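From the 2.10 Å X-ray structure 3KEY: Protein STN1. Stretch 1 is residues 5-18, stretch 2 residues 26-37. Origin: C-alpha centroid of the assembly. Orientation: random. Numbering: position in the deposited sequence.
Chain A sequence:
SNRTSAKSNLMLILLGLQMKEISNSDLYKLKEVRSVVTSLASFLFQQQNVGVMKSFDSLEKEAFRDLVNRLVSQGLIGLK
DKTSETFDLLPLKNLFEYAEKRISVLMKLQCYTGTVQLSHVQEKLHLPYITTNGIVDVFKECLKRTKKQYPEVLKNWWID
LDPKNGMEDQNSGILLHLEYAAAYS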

# COMPACT_ATOMS: atom_id res chain seq x y z
N SER A 5 5.34 3.98 6.39
CA SER A 5 4.27 4.72 7.06
C SER A 5 3.28 3.77 7.73
O SER A 5 3.25 2.58 7.41
CB SER A 5 3.53 5.62 6.06
OG SER A 5 2.84 4.85 5.09
N ALA A 6 2.47 4.29 8.65
CA ALA A 6 1.48 3.46 9.34
C ALA A 6 0.52 2.87 8.31
O ALA A 6 0.15 1.69 8.39
CB ALA A 6 0.72 4.31 10.36
N LYS A 7 0.12 3.70 7.35
CA LYS A 7 -0.79 3.28 6.30
C LYS A 7 -0.23 2.07 5.53
O LYS A 7 -0.94 1.10 5.30
CB LYS A 7 -1.03 4.44 5.33
CG LYS A 7 -1.94 4.12 4.16
CD LYS A 7 -1.88 5.22 3.12
CE LYS A 7 -0.53 5.23 2.42
NZ LYS A 7 -0.37 6.38 1.49
N SER A 8 1.05 2.14 5.14
CA SER A 8 1.65 1.04 4.40
C SER A 8 1.87 -0.20 5.28
O SER A 8 1.91 -1.32 4.78
CB SER A 8 2.97 1.48 3.74
OG SER A 8 2.71 2.21 2.53
N ASN A 9 1.99 -0.01 6.60
CA ASN A 9 2.13 -1.17 7.49
C ASN A 9 0.79 -1.92 7.50
O ASN A 9 0.75 -3.16 7.48
CB ASN A 9 2.50 -0.74 8.91
CG ASN A 9 3.99 -0.47 9.08
OD1 ASN A 9 4.83 -1.20 8.54
ND2 ASN A 9 4.33 0.56 9.84
N LEU A 10 -0.31 -1.17 7.53
CA LEU A 10 -1.63 -1.79 7.51
C LEU A 10 -1.82 -2.42 6.13
O LEU A 10 -2.36 -3.52 6.01
CB LEU A 10 -2.74 -0.76 7.76
CG LEU A 10 -4.17 -1.31 7.60
CD1 LEU A 10 -4.38 -2.49 8.54
CD2 LEU A 10 -5.18 -0.21 7.88
N MET A 11 -1.36 -1.72 5.10
CA MET A 11 -1.46 -2.24 3.74
C MET A 11 -0.78 -3.62 3.64
O MET A 11 -1.35 -4.56 3.08
CB MET A 11 -0.82 -1.28 2.73
CG MET A 11 -0.82 -1.82 1.29
SD MET A 11 0.01 -0.74 0.10
CE MET A 11 1.76 -0.99 0.57
N LEU A 12 0.42 -3.74 4.21
CA LEU A 12 1.15 -5.00 4.17
C LEU A 12 0.45 -6.11 4.95
O LEU A 12 0.55 -7.29 4.60
CB LEU A 12 2.58 -4.82 4.71
CG LEU A 12 3.53 -3.98 3.85
CD1 LEU A 12 4.88 -3.90 4.54
CD2 LEU A 12 3.67 -4.60 2.47
N ILE A 13 -0.25 -5.74 6.01
CA ILE A 13 -0.97 -6.73 6.81
C ILE A 13 -2.12 -7.27 5.95
O ILE A 13 -2.32 -8.48 5.84
CB ILE A 13 -1.53 -6.10 8.10
CG1 ILE A 13 -0.36 -5.69 9.01
CG2 ILE A 13 -2.48 -7.06 8.80
CD1 ILE A 13 -0.77 -4.99 10.29
N LEU A 14 -2.87 -6.36 5.33
CA LEU A 14 -3.99 -6.74 4.48
C LEU A 14 -3.52 -7.63 3.33
O LEU A 14 -4.17 -8.63 3.01
CB LEU A 14 -4.68 -5.49 3.94
CG LEU A 14 -5.34 -4.65 5.04
CD1 LEU A 14 -5.89 -3.36 4.47
CD2 LEU A 14 -6.44 -5.46 5.68
N LEU A 15 -2.40 -7.28 2.73
CA LEU A 15 -1.86 -8.06 1.62
C LEU A 15 -1.57 -9.50 2.03
O LEU A 15 -1.82 -10.43 1.26
CB LEU A 15 -0.59 -7.40 1.08
CG LEU A 15 0.09 -8.10 -0.11
CD1 LEU A 15 -0.83 -8.06 -1.33
CD2 LEU A 15 1.41 -7.42 -0.42
N GLY A 16 -1.05 -9.68 3.24
CA GLY A 16 -0.71 -11.00 3.74
C GLY A 16 -1.86 -11.89 4.20
O GLY A 16 -1.68 -13.10 4.34
N LEU A 17 -3.03 -11.31 4.45
CA LEU A 17 -4.17 -12.10 4.91
C LEU A 17 -4.58 -13.11 3.84
O LEU A 17 -4.72 -12.77 2.67
CB LEU A 17 -5.37 -11.20 5.22
CG LEU A 17 -5.22 -10.19 6.36
CD1 LEU A 17 -6.54 -9.44 6.55
CD2 LEU A 17 -4.83 -10.93 7.64
N GLN A 18 -4.80 -14.35 4.25
CA GLN A 18 -5.19 -15.38 3.29
C GLN A 18 -6.70 -15.41 3.10
O GLN A 18 -7.38 -16.37 3.49
CB GLN A 18 -4.68 -16.75 3.75
CG GLN A 18 -3.16 -16.84 3.78
CD GLN A 18 -2.54 -16.50 2.45
OE1 GLN A 18 -2.82 -17.14 1.43
NE2 GLN A 18 -1.68 -15.48 2.43
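Stretch 2 26-37: DLYKLKEVRSVV

Stretch 2 runs back along stretch 1. Its helix from Lys31 to Val37 lies antiparallel to helix 6-16, with 175° between the two directions and axes 10.0 Å apart at closest approach. The register pairs Ala6 with Val36, Leu10 with Val33 and Ile13 with Glu32; before the helix, Leu27 belongs to an earlier helical segment and Leu30 takes the N-cap position. No hydrogen bond crosses, so the contact rests on the packing of side chains.

Ile13 is the centre. Its m,t conformation extends CD1 to 3.5 Å from Glu32 CB and 4.2 Å from Val36 CG2; CD1 also lies 3.9 Å from Val33 N, and Ile13 CG2 is 4.1 Å from Val33 CG2. One beta-branched residue thus touches two neighbouring residues, Glu32 and Val33, and Val36 about one turn later. Glu32 offers its aliphatic base to this contact, with chi1 lying between wells at -91°.

At the closest CA pair of the register, Ala6 and Val36, 6.4 Å between CA atoms, a short side chain faces a valine. Val36, with chi1 t, has CG1 3.8 Å from Ala6 O and 4.2 Å from Ala6 CB, and its CG2 lies 4.1 Å from Asn9 CB.

Leu10 and Leu14 both leave the backbone sideways, yet their ends come nearer: Leu10, t,p, brings CD1 to 4.2 Å from Val33 CG2, and Leu14, m,t, brings CD2 to 3.5 Å from Leu27 CD1. Leu27 is itself t,p and points toward stretch 1; with Leu14 it spans the widest CA separation of the register, 8.6 Å between the two CA atoms. Past the helix, Leu17 keeps m,t and points toward stretch 2, with CD2 3.7 Å from CD1 of Leu30, another m,t leucine.

At the opposite end of helix 6-16, Ser5, chi1 p, caps the helix by accepting from Ser8 N at OG, 3.2 Å away.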

# COMPACT_ATOMS: atom_id res chain seq x y z
N ASP A 26 -13.49 -7.77 12.23
CA ASP A 26 -12.51 -8.85 12.26
C ASP A 26 -11.11 -8.29 12.06
O ASP A 26 -10.15 -8.78 12.66
CB ASP A 26 -12.79 -9.90 11.18
CG ASP A 26 -13.97 -10.78 11.53
OD1 ASP A 26 -14.39 -10.80 12.71
OD2 ASP A 26 -14.48 -11.48 10.63
N LEU A 27 -10.99 -7.27 11.23
CA LEU A 27 -9.70 -6.65 10.95
C LEU A 27 -9.13 -5.99 12.20
O LEU A 27 -7.95 -6.14 12.52
CB LEU A 27 -9.84 -5.62 9.83
CG LEU A 27 -8.55 -4.88 9.43
CD1 LEU A 27 -7.52 -5.87 8.94
CD2 LEU A 27 -8.86 -3.84 8.35
N TYR A 28 -9.98 -5.25 12.90
CA TYR A 28 -9.59 -4.53 14.11
C TYR A 28 -9.15 -5.45 15.24
O TYR A 28 -8.43 -5.02 16.15
CB TYR A 28 -10.76 -3.67 14.58
CG TYR A 28 -10.42 -2.70 15.68
CD1 TYR A 28 -10.67 -3.02 17.02
CD2 TYR A 28 -9.90 -1.45 15.39
CE1 TYR A 28 -10.41 -2.10 18.04
CE2 TYR A 28 -9.63 -0.52 16.40
CZ TYR A 28 -9.89 -0.85 17.72
OH TYR A 28 -9.66 0.08 18.70
N LYS A 29 -9.56 -6.72 15.19
CA LYS A 29 -9.19 -7.69 16.22
C LYS A 29 -7.81 -8.32 16.01
O LYS A 29 -7.30 -9.00 16.90
CB LYS A 29 -10.25 -8.80 16.29
CG LYS A 29 -11.61 -8.33 16.77
CD LYS A 29 -12.61 -9.48 16.79
CE LYS A 29 -14.00 -9.01 17.21
NZ LYS A 29 -15.00 -10.11 17.14
N LEU A 30 -7.22 -8.11 14.84
CA LEU A 30 -5.90 -8.68 14.56
C LEU A 30 -4.81 -8.00 15.39
O LEU A 30 -4.75 -6.77 15.48
CB LEU A 30 -5.57 -8.56 13.07
CG LEU A 30 -6.47 -9.38 12.14
CD1 LEU A 30 -6.04 -9.17 10.69
CD2 LEU A 30 -6.37 -10.86 12.50
N LYS A 31 -3.95 -8.82 15.99
CA LYS A 31 -2.87 -8.33 16.84
C LYS A 31 -2.02 -7.29 16.11
O LYS A 31 -1.81 -6.19 16.62
CB LYS A 31 -1.98 -9.49 17.30
CG LYS A 31 -0.90 -9.07 18.30
CD LYS A 31 -0.10 -10.26 18.81
CE LYS A 31 0.88 -9.83 19.90
NZ LYS A 31 1.67 -10.96 20.47
N GLU A 32 -1.55 -7.65 14.92
CA GLU A 32 -0.73 -6.75 14.12
C GLU A 32 -1.43 -5.41 13.88
O GLU A 32 -0.79 -4.36 13.89
CB GLU A 32 -0.39 -7.40 12.77
CG GLU A 32 0.92 -8.18 12.77
CD GLU A 32 1.28 -8.70 11.39
OE1 GLU A 32 0.60 -9.63 10.90
OE2 GLU A 32 2.25 -8.18 10.79
N VAL A 33 -2.74 -5.45 13.67
CA VAL A 33 -3.50 -4.23 13.43
C VAL A 33 -3.55 -3.37 14.69
O VAL A 33 -3.38 -2.15 14.63
CB VAL A 33 -4.94 -4.54 12.94
CG1 VAL A 33 -5.74 -3.24 12.80
CG2 VAL A 33 -4.89 -5.26 11.60
N ARG A 34 -3.79 -4.00 15.84
CA ARG A 34 -3.85 -3.24 17.10
C ARG A 34 -2.53 -2.50 17.36
O ARG A 34 -2.54 -1.37 17.85
CB ARG A 34 -4.17 -4.17 18.28
CG ARG A 34 -5.60 -4.71 18.30
CD ARG A 34 -6.62 -3.60 18.05
NE ARG A 34 -6.53 -2.49 19.01
CZ ARG A 34 -6.95 -2.55 20.27
NH1 ARG A 34 -7.50 -3.66 20.75
NH2 ARG A 34 -6.81 -1.49 21.06
N SER A 35 -1.40 -3.12 17.02
CA SER A 35 -0.09 -2.49 17.22
C SER A 35 0.00 -1.19 16.44
O SER A 35 0.40 -0.16 16.99
CB SER A 35 1.04 -3.42 16.76
OG SER A 35 0.94 -4.69 17.39
N VAL A 36 -0.35 -1.25 15.17
CA VAL A 36 -0.33 -0.08 14.30
C VAL A 36 -1.30 0.99 14.84
O VAL A 36 -0.96 2.17 14.91
CB VAL A 36 -0.76 -0.44 12.84
CG1 VAL A 36 -0.84 0.81 11.99
CG2 VAL A 36 0.24 -1.42 12.24
N VAL A 37 -2.50 0.56 15.21
CA VAL A 37 -3.54 1.46 15.72
C VAL A 37 -3.13 2.14 17.03
O VAL A 37 -3.30 3.35 17.20
CB VAL A 37 -4.87 0.70 15.93
CG1 VAL A 37 -5.87 1.58 16.67
CG2 VAL A 37 -5.45 0.28 14.57